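Local coordinates for putative Nitroreductase (Anabaena variabilis ATCC 29413, PDB 3EO7), which binds flavin mononucleotide and, as a member of the nitroreductase family, probably works as an FMN-dependent oxidoreductase, at residues D301-P306 against N497-I502; C396-P401 against E405-R410; E417-C422 against L427-A432; V434-S439 against E491-P496. All coordinates share one frame; numbering follows the deposited sequence.

Contact 1: D301-P306 against N497-I502. With PGR (R-1,2-propanediol), chain R.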
# COMPACT_ATOMS: atom_id res chain seq x y z
N ASP A 301 2.64 13.31 -19.03
CA ASP A 301 1.59 13.23 -18.03
C ASP A 301 0.25 13.26 -18.76
O ASP A 301 0.10 13.93 -19.78
CB ASP A 301 1.74 14.38 -17.04
CG ASP A 301 3.07 14.32 -16.27
OD1 ASP A 301 3.27 13.36 -15.52
OD2 ASP A 301 3.88 15.23 -16.46
N LYS A 302 -0.73 12.53 -18.24
CA LYS A 302 -2.02 12.37 -18.90
C LYS A 302 -2.75 13.65 -19.23
O LYS A 302 -3.25 13.79 -20.33
CB LYS A 302 -2.93 11.48 -18.07
CG LYS A 302 -4.29 11.22 -18.69
CD LYS A 302 -5.05 10.20 -17.81
CE LYS A 302 -6.42 9.96 -18.25
NZ LYS A 302 -7.03 8.92 -17.39
N TYR A 303 -2.83 14.58 -18.27
CA TYR A 303 -3.61 15.82 -18.49
C TYR A 303 -2.71 17.02 -18.73
O TYR A 303 -2.06 17.48 -17.82
CB TYR A 303 -4.51 16.08 -17.29
CG TYR A 303 -5.60 15.04 -17.14
CD1 TYR A 303 -6.69 15.03 -18.02
CD2 TYR A 303 -5.55 14.09 -16.14
CE1 TYR A 303 -7.70 14.10 -17.89
CE2 TYR A 303 -6.57 13.15 -16.00
CZ TYR A 303 -7.64 13.16 -16.89
OH TYR A 303 -8.64 12.22 -16.80
N ASN A 304 -2.70 17.55 -19.94
CA ASN A 304 -1.84 18.64 -20.23
C ASN A 304 -2.26 19.94 -19.53
O ASN A 304 -1.39 20.73 -19.13
CB ASN A 304 -1.77 18.90 -21.74
CG ASN A 304 -1.06 17.78 -22.50
OD1 ASN A 304 -0.10 17.18 -22.00
ND2 ASN A 304 -1.51 17.52 -23.73
N PHE A 305 -3.58 20.18 -19.43
CA PHE A 305 -4.09 21.48 -18.91
C PHE A 305 -3.20 22.63 -19.43
O PHE A 305 -2.66 23.43 -18.65
CB PHE A 305 -4.17 21.48 -17.37
CG PHE A 305 -5.15 20.51 -16.81
CD1 PHE A 305 -6.51 20.66 -17.04
CD2 PHE A 305 -4.74 19.47 -16.01
CE1 PHE A 305 -7.43 19.74 -16.51
CE2 PHE A 305 -5.64 18.56 -15.49
CZ PHE A 305 -6.98 18.69 -15.75
N PRO A 306 -3.08 22.76 -20.77
CA PRO A 306 -2.07 23.69 -21.33
C PRO A 306 -2.31 25.18 -21.08
O PRO A 306 -1.37 25.97 -21.13
CB PRO A 306 -2.14 23.41 -22.82
CG PRO A 306 -3.50 22.88 -23.05
CD PRO A 306 -3.85 22.09 -21.84
N ASN A 497 -14.30 14.01 -14.76
CA ASN A 497 -15.34 13.02 -14.46
C ASN A 497 -14.91 11.56 -14.57
O ASN A 497 -15.35 10.72 -13.79
CB ASN A 497 -16.53 13.23 -15.42
CG ASN A 497 -17.72 12.35 -15.07
OD1 ASN A 497 -18.20 12.38 -13.94
ND2 ASN A 497 -18.21 11.59 -16.04
N ASP A 498 -14.03 11.27 -15.52
CA ASP A 498 -13.60 9.90 -15.76
C ASP A 498 -12.66 9.36 -14.69
O ASP A 498 -12.38 8.17 -14.68
CB ASP A 498 -12.90 9.76 -17.11
CG ASP A 498 -13.88 9.81 -18.26
OD1 ASP A 498 -15.11 9.67 -18.05
OD2 ASP A 498 -13.39 10.03 -19.37
N GLU A 499 -12.16 10.24 -13.83
CA GLU A 499 -11.26 9.85 -12.76
C GLU A 499 -12.02 9.51 -11.49
O GLU A 499 -12.64 10.38 -10.88
CB GLU A 499 -10.26 10.95 -12.47
CG GLU A 499 -9.37 11.34 -13.62
CD GLU A 499 -8.34 10.31 -14.01
OE1 GLU A 499 -7.86 9.52 -13.13
OE2 GLU A 499 -7.95 10.30 -15.20
N ALA A 500 -11.98 8.23 -11.11
CA ALA A 500 -12.57 7.78 -9.85
C ALA A 500 -11.53 7.99 -8.75
O ALA A 500 -10.40 7.55 -8.89
CB ALA A 500 -12.94 6.32 -9.92
N VAL A 501 -11.91 8.64 -7.67
CA VAL A 501 -11.02 8.81 -6.53
C VAL A 501 -10.85 7.46 -5.83
O VAL A 501 -11.86 6.79 -5.51
CB VAL A 501 -11.55 9.86 -5.52
CG1 VAL A 501 -10.70 9.87 -4.26
CG2 VAL A 501 -11.61 11.26 -6.17
N ILE A 502 -9.59 7.06 -5.66
CA ILE A 502 -9.19 5.80 -5.02
C ILE A 502 -8.74 6.00 -3.57
O ILE A 502 -9.01 5.18 -2.72
CB ILE A 502 -7.98 5.18 -5.83
CG1 ILE A 502 -8.38 4.94 -7.28
CG2 ILE A 502 -7.45 3.91 -5.19
CD1 ILE A 502 -9.61 4.11 -7.39
C1 PGR R . -17.36 10.31 -10.26
C2 PGR R . -18.01 11.49 -11.01
C3 PGR R . -19.36 11.09 -11.58
O1 PGR R . -16.21 9.84 -10.99
O2 PGR R . -18.23 12.64 -10.16
O HOH W 1 -6.49 7.57 -14.79
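Tyr303 and Lys302 converge on one carboxylate oxygen, OE2 of Glu499, and this shared acceptor is the tight part of a contact whose backbones otherwise stay far apart. The Tyr303 hydroxyl donates from OH to Glu499 OE2 at 2.6 Å, meeting the anti lone pair of that oxygen, while Lys302 NZ completes a salt bridge to the same OE2 at 2.7 Å from the syn side. The carboxylate sits at the edge of the phenol ring, the two planes 80° apart. Lys302 has its CG trans to the backbone N (chi1 -179°) and runs fully extended, its CG over one face of the Tyr303 ring. The join ties the loop before strand 310-312 to the segment carrying strand 500-508 in the mixed sheet of a nitroreductase-family domain; Thr438 of the adjacent strand bonds to Glu499 OE1, which helps fix the carboxylate's rotation. With a glutamine at Glu499, the ammonium of Lys302 would probably lose its charged mate. The looser side is wet: water 1 takes a hydrogen bond from Lys302 NZ at 3.0 Å and lies 2.9 Å from Glu499 OE1, to which it probably donates. Farther out, exposed Asn497 receives a hydrogen bond on its backbone O from O1 of a propanediol, probably a crystallisation additive.

Contact 2: C396-P401 against E405-R410. With PGR (R-1,2-propanediol), chain S; ACT (acetate ion), chain P.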
# COMPACT_ATOMS: atom_id res chain seq x y z
N CYS A 396 -7.23 23.82 -6.30
CA CYS A 396 -6.99 22.45 -6.70
C CYS A 396 -6.01 22.46 -7.84
O CYS A 396 -6.12 23.25 -8.78
CB CYS A 396 -8.26 21.76 -7.12
SG CYS A 396 -7.93 19.98 -7.46
N TYR A 397 -5.04 21.54 -7.75
CA TYR A 397 -3.97 21.42 -8.73
C TYR A 397 -3.84 20.00 -9.20
O TYR A 397 -3.91 19.06 -8.42
CB TYR A 397 -2.62 21.82 -8.09
CG TYR A 397 -2.57 23.25 -7.63
CD1 TYR A 397 -3.13 23.63 -6.42
CD2 TYR A 397 -1.97 24.24 -8.42
CE1 TYR A 397 -3.09 24.92 -6.00
CE2 TYR A 397 -1.91 25.57 -7.99
CZ TYR A 397 -2.49 25.90 -6.78
OH TYR A 397 -2.45 27.20 -6.35
N TYR A 398 -3.66 19.83 -10.49
CA TYR A 398 -3.23 18.54 -11.02
C TYR A 398 -1.73 18.46 -10.79
O TYR A 398 -1.00 19.43 -11.01
CB TYR A 398 -3.48 18.48 -12.52
CG TYR A 398 -2.92 17.27 -13.21
CD1 TYR A 398 -3.37 16.00 -12.92
CD2 TYR A 398 -1.98 17.43 -14.23
CE1 TYR A 398 -2.88 14.87 -13.59
CE2 TYR A 398 -1.51 16.32 -14.94
CZ TYR A 398 -1.97 15.06 -14.62
OH TYR A 398 -1.51 13.99 -15.34
N TYR A 399 -1.23 17.32 -10.31
CA TYR A 399 0.19 17.14 -10.17
C TYR A 399 0.66 16.25 -11.34
O TYR A 399 0.15 15.14 -11.53
CB TYR A 399 0.57 16.53 -8.83
CG TYR A 399 2.06 16.17 -8.74
CD1 TYR A 399 3.05 17.15 -8.90
CD2 TYR A 399 2.46 14.86 -8.47
CE1 TYR A 399 4.41 16.82 -8.82
CE2 TYR A 399 3.80 14.53 -8.39
CZ TYR A 399 4.78 15.51 -8.58
OH TYR A 399 6.12 15.18 -8.49
N ALA A 400 1.58 16.80 -12.13
CA ALA A 400 2.19 16.17 -13.31
C ALA A 400 3.59 15.70 -12.89
O ALA A 400 4.54 16.46 -12.89
CB ALA A 400 2.29 17.21 -14.47
N PRO A 401 3.72 14.43 -12.48
CA PRO A 401 5.04 14.02 -11.96
C PRO A 401 6.16 13.93 -12.98
O PRO A 401 7.32 14.09 -12.61
CB PRO A 401 4.75 12.66 -11.33
CG PRO A 401 3.52 12.17 -12.01
CD PRO A 401 2.70 13.39 -12.33
N GLU A 405 5.29 19.45 -12.29
CA GLU A 405 4.52 20.66 -12.22
C GLU A 405 3.20 20.45 -11.51
O GLU A 405 2.64 19.36 -11.57
CB GLU A 405 4.17 21.13 -13.62
CG GLU A 405 5.31 21.64 -14.40
CD GLU A 405 4.93 22.03 -15.81
OE1 GLU A 405 3.82 21.70 -16.31
OE2 GLU A 405 5.79 22.63 -16.45
N LEU A 406 2.72 21.52 -10.86
CA LEU A 406 1.36 21.63 -10.39
C LEU A 406 0.67 22.51 -11.45
O LEU A 406 1.24 23.49 -11.91
CB LEU A 406 1.25 22.32 -9.04
CG LEU A 406 1.82 21.54 -7.85
CD1 LEU A 406 1.95 22.42 -6.59
CD2 LEU A 406 0.97 20.30 -7.61
N ARG A 407 -0.52 22.10 -11.87
CA ARG A 407 -1.30 22.87 -12.86
C ARG A 407 -2.61 23.23 -12.16
O ARG A 407 -3.33 22.33 -11.73
CB ARG A 407 -1.49 22.04 -14.11
CG ARG A 407 -0.14 21.62 -14.69
CD ARG A 407 -0.20 20.75 -15.90
NE ARG A 407 1.16 20.44 -16.35
CZ ARG A 407 1.49 19.43 -17.16
NH1 ARG A 407 0.59 18.57 -17.57
NH2 ARG A 407 2.76 19.27 -17.52
N GLN A 408 -2.85 24.53 -11.95
CA GLN A 408 -4.04 25.00 -11.19
C GLN A 408 -5.30 24.83 -12.02
O GLN A 408 -5.41 25.37 -13.12
CB GLN A 408 -3.90 26.46 -10.79
CG GLN A 408 -4.93 26.95 -9.79
CD GLN A 408 -4.77 28.40 -9.51
OE1 GLN A 408 -5.22 29.25 -10.30
NE2 GLN A 408 -4.15 28.73 -8.38
N ILE A 409 -6.23 24.05 -11.49
CA ILE A 409 -7.50 23.78 -12.17
C ILE A 409 -8.68 24.46 -11.48
O ILE A 409 -9.71 24.61 -12.10
CB ILE A 409 -7.72 22.32 -12.47
CG1 ILE A 409 -7.89 21.48 -11.21
CG2 ILE A 409 -6.58 21.79 -13.43
CD1 ILE A 409 -8.20 19.98 -11.52
N ARG A 410 -8.53 24.86 -10.21
CA ARG A 410 -9.54 25.63 -9.52
C ARG A 410 -8.84 26.55 -8.50
O ARG A 410 -7.81 26.17 -7.91
CB ARG A 410 -10.57 24.79 -8.77
CG ARG A 410 -11.48 23.92 -9.60
CD ARG A 410 -12.45 24.66 -10.50
NE ARG A 410 -13.36 23.73 -11.18
CZ ARG A 410 -13.05 23.04 -12.27
NH1 ARG A 410 -11.86 23.16 -12.87
NH2 ARG A 410 -13.93 22.21 -12.80
C1 PGR S . -6.23 28.50 -14.50
C2 PGR S . -7.22 28.99 -13.44
C3 PGR S . -7.90 27.79 -12.75
O1 PGR S . -5.07 27.89 -13.94
O2 PGR S . -6.68 29.91 -12.49
C ACT P . -12.50 19.97 -15.38
O ACT P . -11.39 20.41 -14.92
OXT ACT P . -13.54 20.68 -15.25
CH3 ACT P . -12.67 18.64 -16.05
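Ile409 and Arg410 both face Cys396, making a classic beta bulge in an otherwise regular antiparallel hairpin. The carbonyl of Cys396 takes two backbone donors, Ile409 N at 2.8 Å and Arg410 N at 3.2 Å from Cys396 O. Beyond the bulge the pairing is orderly: Tyr398 with Arg407 and Ala400 with Glu405 are hydrogen-bonded pairs, whereas Tyr397 with Gln408 and Tyr399 with Leu406 are non-hydrogen-bonded. On the face carrying Tyr397, Gln408 swings its CG trans to the backbone N (chi1 -169°) and lays it off-centre over the phenol ring as a CH-pi contact; the extended chain then brings NE2 to Tyr397 OH at 3.1 Å, with the hydroxyl oxygen in the amide plane. The same hydroxyl also bonds to the backbone O of Glu393. Leu406 CB packs obliquely against CD2 of this ring. On the other face the Arg407 guanidinium lies flat over Ala400, whose CB sits above its centre, 3.6 Å from CZ. Arg407 NE and NH2 both grip Glu405 OE1, each at 2.9 Å, a side-on salt bridge that would hold the guanidinium's rotation. Tyr398 runs alongside Arg407, with NH1 at its ring edge, and its hydroxyl bonds to Glu381. Strand 381-390 pairs with 395-400 and strand 310-312 with 405-411, so the hairpin lies inside the mixed sheet; helix 347-358 covers the face with Tyr399 and Leu406.

Contact 3: E417-C422 against L427-A432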
# COMPACT_ATOMS: atom_id res chain seq x y z
N GLU A 417 -15.48 22.26 2.20
CA GLU A 417 -15.77 21.19 1.29
C GLU A 417 -15.04 19.91 1.66
O GLU A 417 -15.65 18.85 1.71
CB GLU A 417 -15.39 21.58 -0.13
CG GLU A 417 -16.27 22.67 -0.74
CD GLU A 417 -15.99 24.13 -0.34
OE1 GLU A 417 -15.11 24.51 0.50
OE2 GLU A 417 -16.75 24.95 -0.90
N LEU A 418 -13.75 20.03 1.93
CA LEU A 418 -12.91 18.86 2.25
C LEU A 418 -13.36 18.23 3.57
O LEU A 418 -13.36 17.02 3.73
CB LEU A 418 -11.45 19.27 2.31
CG LEU A 418 -10.77 19.62 0.96
CD1 LEU A 418 -9.50 20.42 1.24
CD2 LEU A 418 -10.54 18.33 0.12
N HIS A 419 -13.80 19.06 4.50
CA HIS A 419 -14.34 18.61 5.75
C HIS A 419 -15.51 17.65 5.47
O HIS A 419 -15.55 16.54 6.00
CB HIS A 419 -14.78 19.84 6.55
CG HIS A 419 -15.21 19.56 7.94
ND1 HIS A 419 -15.88 20.51 8.69
CD2 HIS A 419 -15.06 18.48 8.73
CE1 HIS A 419 -16.14 20.00 9.89
NE2 HIS A 419 -15.65 18.78 9.93
N PHE A 420 -16.43 18.09 4.61
CA PHE A 420 -17.58 17.27 4.20
C PHE A 420 -17.16 16.03 3.42
O PHE A 420 -17.57 14.92 3.76
CB PHE A 420 -18.52 18.13 3.36
CG PHE A 420 -19.66 17.36 2.69
CD1 PHE A 420 -20.78 16.98 3.40
CD2 PHE A 420 -19.61 17.11 1.32
CE1 PHE A 420 -21.80 16.31 2.76
CE2 PHE A 420 -20.63 16.46 0.69
CZ PHE A 420 -21.72 16.06 1.41
N LEU A 421 -16.32 16.23 2.40
CA LEU A 421 -15.90 15.15 1.54
C LEU A 421 -15.23 13.98 2.30
O LEU A 421 -15.42 12.83 1.91
CB LEU A 421 -14.98 15.62 0.40
CG LEU A 421 -15.64 16.55 -0.64
CD1 LEU A 421 -14.56 17.12 -1.55
CD2 LEU A 421 -16.76 15.85 -1.44
N CYS A 422 -14.47 14.30 3.34
CA CYS A 422 -13.78 13.30 4.16
C CYS A 422 -14.70 12.74 5.26
O CYS A 422 -14.25 12.42 6.36
CB CYS A 422 -12.53 13.90 4.78
SG CYS A 422 -11.27 14.33 3.55
N LEU A 427 -9.72 16.35 10.02
CA LEU A 427 -8.47 16.20 9.26
C LEU A 427 -8.58 16.84 7.88
O LEU A 427 -7.63 17.46 7.43
CB LEU A 427 -8.08 14.73 9.10
CG LEU A 427 -7.58 14.02 10.36
CD1 LEU A 427 -7.57 12.46 10.14
CD2 LEU A 427 -6.20 14.50 10.84
N GLY A 428 -9.72 16.69 7.22
CA GLY A 428 -9.94 17.31 5.89
C GLY A 428 -10.08 18.83 5.99
O GLY A 428 -9.58 19.56 5.14
N ARG A 429 -10.74 19.32 7.04
CA ARG A 429 -10.89 20.74 7.20
C ARG A 429 -9.57 21.45 7.50
O ARG A 429 -9.36 22.55 7.00
CB ARG A 429 -11.83 21.04 8.36
CG ARG A 429 -12.20 22.52 8.55
CD ARG A 429 -12.97 22.71 9.86
NE ARG A 429 -12.12 22.38 10.99
CZ ARG A 429 -12.53 22.18 12.24
NH1 ARG A 429 -13.82 22.29 12.56
NH2 ARG A 429 -11.64 21.85 13.16
N ASP A 430 -8.75 20.84 8.36
CA ASP A 430 -7.55 21.49 8.91
C ASP A 430 -6.24 21.21 8.22
O ASP A 430 -5.22 21.83 8.54
CB ASP A 430 -7.42 21.12 10.39
CG ASP A 430 -8.62 21.58 11.22
OD1 ASP A 430 -9.24 22.59 10.85
OD2 ASP A 430 -8.96 20.89 12.21
N ALA A 431 -6.26 20.26 7.28
CA ALA A 431 -5.11 19.95 6.46
C ALA A 431 -4.60 21.20 5.70
O ALA A 431 -5.39 22.07 5.28
CB ALA A 431 -5.49 18.88 5.43
N ALA A 432 -3.29 21.24 5.51
CA ALA A 432 -2.63 22.23 4.68
C ALA A 432 -2.85 21.84 3.21
O ALA A 432 -3.02 22.70 2.34
CB ALA A 432 -1.11 22.29 5.02
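His419 and Arg429 supply most of the side-chain contact between two short consecutive helices, 415-421 and 426-430. It is a CH-pi contact: Arg429 CB lies 4.1 Å from the centroid of the His419 ring, off-centre, and the two side chains run side by side in the same direction. Each has its CG swung trans to the backbone N (His419 chi1 -173°), and Arg429 CD then passes 3.8 Å from His419 ND1. Apolar and backbone packing forms a second group, centred on Gly428. Leu418 CB rests 3.4 Å from Gly428 O, and Cys422 SG touches Gly428 CA at 4.0 Å; a side chain on Gly428 would collide with Leu418 O and with that sulfur, so the close approach of the helices depends on the bare CA. No ionic interaction crosses between the segments; Arg429 clasps its chain neighbour Asp430 side-on, NE to OD1 at 2.9 Å and NH2 to OD2 at 3.0 Å, and Asp430 has a further partner in Arg511. A serine in place of Arg429 would keep CB against the imidazole but would probably leave His419 ND1 without its CD neighbour and Asp430 without this two-nitrogen grip. Leu427 touches the FMN. With no hydrogen bond joining the two segments themselves, what they share directly is close packing beside the flavin pocket; Arg415, earlier in the first helix, adds a hydrogen bond to Arg429 O, and the charge of Arg429 is probably offset by Asp430, both partly exposed.

Contact 4: V434-S439 against E491-P496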
# COMPACT_ATOMS: atom_id res chain seq x y z
N VAL A 434 -4.30 18.22 0.66
CA VAL A 434 -4.95 16.91 0.62
C VAL A 434 -4.67 16.31 -0.75
O VAL A 434 -5.01 16.92 -1.78
CB VAL A 434 -6.44 17.01 0.90
CG1 VAL A 434 -7.07 15.58 0.83
CG2 VAL A 434 -6.72 17.65 2.29
N ILE A 435 -4.00 15.17 -0.77
CA ILE A 435 -3.65 14.50 -2.02
C ILE A 435 -4.65 13.39 -2.39
O ILE A 435 -4.90 12.47 -1.62
CB ILE A 435 -2.21 13.96 -1.93
CG1 ILE A 435 -1.24 15.12 -1.68
CG2 ILE A 435 -1.80 13.19 -3.20
CD1 ILE A 435 0.18 14.65 -1.53
N PHE A 436 -5.21 13.51 -3.59
CA PHE A 436 -6.18 12.56 -4.13
C PHE A 436 -5.53 11.71 -5.22
O PHE A 436 -4.98 12.24 -6.17
CB PHE A 436 -7.36 13.30 -4.76
CG PHE A 436 -8.18 14.07 -3.77
CD1 PHE A 436 -7.78 15.31 -3.32
CD2 PHE A 436 -9.33 13.51 -3.24
CE1 PHE A 436 -8.53 15.97 -2.33
CE2 PHE A 436 -10.06 14.16 -2.28
CZ PHE A 436 -9.66 15.38 -1.82
N HIS A 437 -5.56 10.39 -5.03
CA HIS A 437 -5.13 9.47 -6.04
C HIS A 437 -6.38 9.00 -6.76
O HIS A 437 -7.37 8.60 -6.13
CB HIS A 437 -4.39 8.28 -5.40
CG HIS A 437 -3.05 8.66 -4.87
ND1 HIS A 437 -2.68 8.42 -3.57
CD2 HIS A 437 -2.02 9.31 -5.46
CE1 HIS A 437 -1.45 8.87 -3.39
NE2 HIS A 437 -1.02 9.43 -4.51
N THR A 438 -6.34 9.06 -8.08
CA THR A 438 -7.48 8.71 -8.89
C THR A 438 -7.10 7.79 -10.04
O THR A 438 -5.93 7.62 -10.36
CB THR A 438 -8.11 9.99 -9.50
OG1 THR A 438 -7.29 10.45 -10.58
CG2 THR A 438 -8.32 11.13 -8.43
N SER A 439 -8.12 7.20 -10.64
CA SER A 439 -7.93 6.37 -11.81
C SER A 439 -9.18 6.29 -12.68
O SER A 439 -10.29 6.23 -12.17
CB SER A 439 -7.56 4.93 -11.39
OG SER A 439 -7.20 4.12 -12.50
N GLU A 491 -16.83 16.96 -8.52
CA GLU A 491 -17.72 18.10 -8.63
C GLU A 491 -17.13 19.36 -7.96
O GLU A 491 -17.10 20.43 -8.54
CB GLU A 491 -19.07 17.73 -7.96
CG GLU A 491 -19.86 16.57 -8.66
CD GLU A 491 -21.17 16.15 -7.94
OE1 GLU A 491 -21.47 16.68 -6.85
OE2 GLU A 491 -21.89 15.26 -8.46
N VAL A 492 -16.66 19.18 -6.74
CA VAL A 492 -16.06 20.24 -5.92
C VAL A 492 -14.67 20.69 -6.44
O VAL A 492 -14.40 21.86 -6.67
CB VAL A 492 -15.92 19.75 -4.46
CG1 VAL A 492 -15.07 20.70 -3.63
CG2 VAL A 492 -17.29 19.53 -3.84
N LEU A 493 -13.79 19.73 -6.65
CA LEU A 493 -12.40 20.00 -6.95
C LEU A 493 -12.04 20.18 -8.41
O LEU A 493 -10.95 20.59 -8.74
CB LEU A 493 -11.55 18.89 -6.29
CG LEU A 493 -11.61 18.84 -4.75
CD1 LEU A 493 -10.67 17.74 -4.23
CD2 LEU A 493 -11.23 20.21 -4.05
N GLY A 494 -12.95 19.84 -9.31
CA GLY A 494 -12.66 19.95 -10.75
C GLY A 494 -11.90 18.77 -11.32
O GLY A 494 -11.29 18.82 -12.40
N ILE A 495 -11.90 17.68 -10.59
CA ILE A 495 -11.24 16.48 -11.09
C ILE A 495 -12.08 15.93 -12.24
O ILE A 495 -13.31 15.80 -12.10
CB ILE A 495 -11.08 15.42 -9.96
CG1 ILE A 495 -10.24 15.97 -8.80
CG2 ILE A 495 -10.46 14.14 -10.54
CD1 ILE A 495 -10.02 14.97 -7.64
N PRO A 496 -11.45 15.66 -13.40
CA PRO A 496 -12.17 15.13 -14.56
C PRO A 496 -13.10 13.99 -14.17
O PRO A 496 -12.73 13.10 -13.39
CB PRO A 496 -11.04 14.70 -15.50
CG PRO A 496 -9.90 15.66 -15.17
CD PRO A 496 -10.02 15.88 -13.69
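Leu493 meets Phe436 at about a right angle, driving one methyl onto the face of the ring. Its CD1 stands 3.8 Å from the ring centroid, a CH-pi contact displaced toward the rim, and comes nearest at Phe436 CE1, 3.4 Å away, with Phe436 CZ almost as close at 3.5 Å. The methyl thus lies over the face, offset to the CE1-CZ side. Both side chains have CG trans to the carbonyl carbon (chi1 -66° for Phe436, -64° for Leu493), a setting that turns the ring from the strand and the leucine from the helix end so that they meet between the two backbones. Ile495 comes in nearer the base of the Phe436 side chain: its CD1 lies 4.3 Å from Phe436 CB, oblique to the ring, while its other branch, CG2, faces Thr438 CG2 at 4.3 Å. Thr438 thus offers its methyl to this apolar cluster and its OG1 to Glu499. Gly494, with positive phi, ends the helix and lets the chain turn so that Leu493 and Ile495 can both face the strand. The contact joins the C-terminal end of helix 486-493 and the turn after it to strand 433-439 of the mixed sheet. Strands 381-390 and 500-508 flank 433-439, Val501 and Ile504 of strand 500-508 touch Phe436, and helix 452-473 packs against His437 and Ile435.

From the N terminus, contact 1 opens first, at 301-306, and closes last, at 497-502, so the other three are nested within its long loop. Contact 2 closes the short hairpin of strands 395-400 and 405-411; contact 3 follows in series, pairing the next two helices, and contact 4 then spans from strand 433-439 to the end of helix 486-493. None of the loops cross. Contacts 1, 2 and 4 reach the same mixed sheet: Tyr303 meets Tyr398 and Arg407, Glu499 meets Thr438, and Leu493 and Gly494 touch the bulged end of the hairpin. Leu418 of contact 3 packs on Phe436, linking the helices beside the flavin to that sheet.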